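Local structure of uncharacterized protein (2DBS) at the interface of chains A and B. The protein is of unknown function but is a plasmid-encoded member of the DUF5647 family and may work as a two-fold dimer. Coordinates in Å, arbitrary orientation; residue numbers count along the deposited sequence, not the author numbering. Chains: chain A/B, hypothetical protein TTHC002.

Contact 1: the interface of chains A and B. Residues chain A 18, 24, 27, 73-76; chain B 83, 85.
A:Leu76 and B:Val83 face each other in an antiparallel beta bridge, in which the C-terminal strand 81-84 of chain B runs along strand 72-79 of chain A. The pairing extends a sheet across the two-fold assembly, which may be the biological dimer, though the structure alone does not show that. Two reciprocal backbone hydrogen bonds tie the pair together, A:Leu76 N to B:Val83 O and B:Val83 N to A:Leu76 O, each 3.0 Å.

Beyond the bridge, B:Val85 packs into an apolar pocket of chain A. It is the main hydrophobic plug of this patch, with 119 Å² of its surface hidden. Its CG1 stands anti to the backbone N (chi1 -172°), which directs this methyl between the methyl CD2 of A:Leu24, the ring carbon CD1 of A:Tyr18 and the ring of A:Pro73. The side chains of A:Tyr18 and A:Leu24 each cross that of B:Val85 at about a right angle. A:Pro73 also supports the pocket from within chain A: its CG lies over one face of the A:Tyr18 ring, towards the rim. The other methyl of B:Val85, CG2, meets A:Leu24 CD2 and A:Leu76 CD1.

B:Val83 presents CG1 to the side chain of A:Glu27. That chain bends at chi2 (-97°), and its methylene CG lies 3.4 Å from B:Val83 CG1. The packing is tight at the pocket, where A:Leu24 CD2 comes within 3.3 Å of B:Val85 CG1.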
# COMPACT_ATOMS: atom_id res chain seq x y z
N TYR A 18 -15.60 -1.96 10.79
CA TYR A 18 -14.35 -2.42 11.35
C TYR A 18 -13.72 -1.41 12.28
O TYR A 18 -13.40 -1.71 13.42
CB TYR A 18 -13.40 -2.76 10.19
CG TYR A 18 -13.61 -4.16 9.64
CD1 TYR A 18 -12.80 -5.21 10.05
CD2 TYR A 18 -14.66 -4.44 8.77
CE1 TYR A 18 -13.01 -6.50 9.62
CE2 TYR A 18 -14.89 -5.74 8.34
CZ TYR A 18 -14.06 -6.77 8.78
OH TYR A 18 -14.28 -8.09 8.41
N LEU A 24 -10.84 0.25 15.86
CA LEU A 24 -9.63 0.55 15.11
C LEU A 24 -9.41 2.04 14.99
O LEU A 24 -8.29 2.49 14.75
CB LEU A 24 -9.68 -0.09 13.72
CG LEU A 24 -8.91 -1.42 13.64
CD1 LEU A 24 -9.58 -2.42 14.54
CD2 LEU A 24 -8.88 -1.94 12.23
N GLU A 27 -6.21 3.85 16.19
CA GLU A 27 -4.97 4.07 15.44
C GLU A 27 -4.96 4.98 14.21
O GLU A 27 -3.89 5.22 13.64
CB GLU A 27 -4.32 2.73 15.05
CG GLU A 27 -5.27 1.60 14.69
CD GLU A 27 -5.54 0.67 15.87
OE1 GLU A 27 -5.97 -0.48 15.63
OE2 GLU A 27 -5.32 1.08 17.03
N PRO A 73 -11.50 -5.43 4.79
CA PRO A 73 -10.14 -4.92 5.02
C PRO A 73 -9.28 -5.98 5.67
O PRO A 73 -9.73 -6.72 6.53
CB PRO A 73 -10.37 -3.69 5.91
CG PRO A 73 -11.64 -4.00 6.61
CD PRO A 73 -12.49 -4.68 5.58
N ILE A 74 -8.03 -6.05 5.22
CA ILE A 74 -7.06 -7.03 5.70
C ILE A 74 -5.90 -6.35 6.45
O ILE A 74 -5.28 -6.93 7.37
CB ILE A 74 -6.55 -7.89 4.49
CG1 ILE A 74 -7.43 -9.13 4.34
CG2 ILE A 74 -5.09 -8.23 4.62
CD1 ILE A 74 -7.44 -10.03 5.56
N ARG A 75 -5.62 -5.10 6.08
CA ARG A 75 -4.56 -4.35 6.73
C ARG A 75 -4.62 -2.86 6.43
O ARG A 75 -5.03 -2.46 5.35
CB ARG A 75 -3.20 -4.89 6.32
CG ARG A 75 -2.06 -3.91 6.58
CD ARG A 75 -0.77 -4.65 6.64
NE ARG A 75 -0.95 -5.83 7.47
CZ ARG A 75 -0.90 -7.08 7.01
NH1 ARG A 75 -0.66 -7.31 5.73
NH2 ARG A 75 -1.13 -8.09 7.85
N LEU A 76 -4.18 -2.05 7.39
CA LEU A 76 -4.14 -0.59 7.26
C LEU A 76 -2.69 -0.14 7.32
O LEU A 76 -1.95 -0.58 8.19
CB LEU A 76 -4.89 0.06 8.43
CG LEU A 76 -6.19 0.85 8.22
CD1 LEU A 76 -7.15 0.11 7.31
CD2 LEU A 76 -6.81 1.08 9.58
N VAL B 83 -1.11 -1.56 10.88
CA VAL B 83 -2.21 -1.93 11.76
C VAL B 83 -2.93 -3.14 11.21
O VAL B 83 -3.45 -3.11 10.10
CB VAL B 83 -3.21 -0.78 11.89
CG1 VAL B 83 -4.24 -1.11 12.95
CG2 VAL B 83 -2.49 0.53 12.21
N VAL B 85 -5.93 -5.45 10.82
CA VAL B 85 -7.37 -5.28 10.98
C VAL B 85 -8.07 -6.62 11.24
O VAL B 85 -7.47 -7.68 10.91
CB VAL B 85 -7.97 -4.61 9.71
CG1 VAL B 85 -9.42 -4.25 9.96
CG2 VAL B 85 -7.16 -3.37 9.35

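Contact 2: the interface of chains A and B. Residues chain A 67, 75-77; chain B 37, 49, 53, 65, 82, 84.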
# COMPACT_ATOMS: atom_id res chain seq x y z
N LEU A 67 -5.96 -1.96 2.77
CA LEU A 67 -5.78 -3.07 1.84
C LEU A 67 -6.92 -4.04 2.02
O LEU A 67 -7.11 -4.58 3.11
CB LEU A 67 -4.46 -3.77 2.12
CG LEU A 67 -3.28 -2.86 2.47
CD1 LEU A 67 -2.05 -3.74 2.56
CD2 LEU A 67 -3.10 -1.74 1.43
N ARG A 75 -5.62 -5.10 6.08
CA ARG A 75 -4.56 -4.35 6.73
C ARG A 75 -4.62 -2.86 6.43
O ARG A 75 -5.03 -2.46 5.35
CB ARG A 75 -3.20 -4.89 6.32
CG ARG A 75 -2.06 -3.91 6.58
CD ARG A 75 -0.77 -4.65 6.64
NE ARG A 75 -0.95 -5.83 7.47
CZ ARG A 75 -0.90 -7.08 7.01
NH1 ARG A 75 -0.66 -7.31 5.73
NH2 ARG A 75 -1.13 -8.09 7.85
N LEU A 76 -4.18 -2.05 7.39
CA LEU A 76 -4.14 -0.59 7.26
C LEU A 76 -2.69 -0.14 7.32
O LEU A 76 -1.95 -0.58 8.19
CB LEU A 76 -4.89 0.06 8.43
CG LEU A 76 -6.19 0.85 8.22
CD1 LEU A 76 -7.15 0.11 7.31
CD2 LEU A 76 -6.81 1.08 9.58
N LEU A 77 -2.27 0.73 6.39
CA LEU A 77 -0.91 1.26 6.39
C LEU A 77 -1.03 2.73 6.78
O LEU A 77 -1.69 3.51 6.11
CB LEU A 77 -0.27 1.15 5.00
CG LEU A 77 -0.47 -0.11 4.16
CD1 LEU A 77 0.57 -0.13 3.10
CD2 LEU A 77 -0.36 -1.36 5.01
N LEU B 37 3.43 -4.67 -4.21
CA LEU B 37 2.02 -4.96 -4.46
C LEU B 37 1.51 -4.59 -5.85
O LEU B 37 1.15 -3.44 -6.11
CB LEU B 37 1.13 -4.27 -3.42
CG LEU B 37 1.31 -4.70 -1.98
CD1 LEU B 37 0.26 -4.00 -1.15
CD2 LEU B 37 1.19 -6.19 -1.84
N LEU B 49 1.22 -9.90 0.08
CA LEU B 49 0.72 -9.44 1.38
C LEU B 49 0.74 -10.60 2.38
O LEU B 49 0.94 -10.40 3.57
CB LEU B 49 -0.71 -8.85 1.29
CG LEU B 49 -1.22 -8.11 2.55
CD1 LEU B 49 -0.40 -6.85 2.79
CD2 LEU B 49 -2.70 -7.73 2.42
N MSE B 53 2.42 -10.58 6.04
CA MSE B 53 1.61 -10.87 7.23
C MSE B 53 2.18 -12.01 8.07
O MSE B 53 2.42 -11.84 9.26
CB MSE B 53 0.19 -11.26 6.85
CG MSE B 53 -0.64 -10.21 6.13
SE MSE B 53 -2.45 -10.84 5.80
CE MSE B 53 -3.27 -10.29 7.46
N TYR B 65 6.35 -0.16 0.84
CA TYR B 65 5.37 -0.65 -0.11
C TYR B 65 5.62 -0.05 -1.47
O TYR B 65 5.72 1.16 -1.59
CB TYR B 65 3.95 -0.27 0.35
CG TYR B 65 3.35 -1.26 1.30
CD1 TYR B 65 3.73 -1.29 2.64
CD2 TYR B 65 2.47 -2.25 0.83
CE1 TYR B 65 3.26 -2.29 3.49
CE2 TYR B 65 2.01 -3.24 1.67
CZ TYR B 65 2.40 -3.26 2.99
OH TYR B 65 1.97 -4.27 3.81
N GLU B 82 1.94 0.26 10.97
CA GLU B 82 1.10 -0.73 10.33
C GLU B 82 0.04 -1.10 11.36
O GLU B 82 0.26 -0.97 12.56
CB GLU B 82 1.93 -1.96 9.98
CG GLU B 82 1.53 -2.69 8.73
CD GLU B 82 2.32 -2.24 7.52
OE1 GLU B 82 1.89 -1.29 6.84
OE2 GLU B 82 3.40 -2.83 7.24
N GLU B 84 -2.96 -4.22 11.98
CA GLU B 84 -3.63 -5.45 11.56
C GLU B 84 -5.10 -5.26 11.84
O GLU B 84 -5.49 -4.95 12.96
CB GLU B 84 -3.09 -6.65 12.34
CG GLU B 84 -2.61 -7.80 11.47
CD GLU B 84 -1.67 -7.35 10.36
OE1 GLU B 84 -2.13 -6.66 9.43
OE2 GLU B 84 -0.47 -7.68 10.42
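One face of the B:Tyr65 ring takes the methyl CD1 of A:Leu77 over its centre, 3.3 Å from the centroid, in a CH-pi contact. At the ring edge, in plane, lie B:Leu37 CD1 and the carboxylate oxygen OE2 of B:Glu82, both from the same chain as the ring. The A:Leu77 and B:Tyr65 side chains meet tip to tip. A:Leu77 has CG anti to the carbonyl carbon (chi1 -41°), and its branch thereby reaches the ring.

The flat guanidinium of A:Arg75 has B:Leu49 CD1, B:Met53 CG and B:Glu84 CD at its edge, in plane, but these approaches are too tight to trust. B:Met53 is a selenomethionine. It and B:Leu49 each lie alongside the arginine and point the other way. A:Arg75 bends at chi3 (-46°) and forms a salt bridge with B:Glu84. The planes, 74° apart as modelled, do not suggest a flat two-pronged pair, but the detail is doubtful. A:Arg75 NH2 lies 2.7 Å from B:Glu84 OE2. The approaches to OE1 are too short to be trusted. B:Glu82 OE2 is not in contact, 5.3 Å from A:Arg75 NE, but may add to the negative field.

A:Leu67 CD1 packs on B:Leu49 CD1 at 3.5 Å. Strands 63-69 and 72-79 of chain A thus meet helix 42-53 and strands 33-38, 63-69 and 81-84 of chain B, with antiparallel bridges pairing A:Arg75 with B:Glu84 and A:Leu77 with B:Glu82.

Contact 1 and contact 2 have C-alpha centres about 8 Å apart and share A:Arg75 and A:Leu76. Both are built on strand 72-79 of chain A and strand 81-84 of chain B. Alternate residues along strand 81-84 and the residue after it serve the two patches: B:Val83 and B:Val85 belong to contact 1, B:Glu82 and B:Glu84 to contact 2. One strand pairing therefore carries an apolar patch and a mixed, partly charged one. The two-fold axis repeats both with the chains exchanged, so each copy gives a C-terminal strand and receives one. If the pair is the biological unit, this reciprocal exchange may help hold it together.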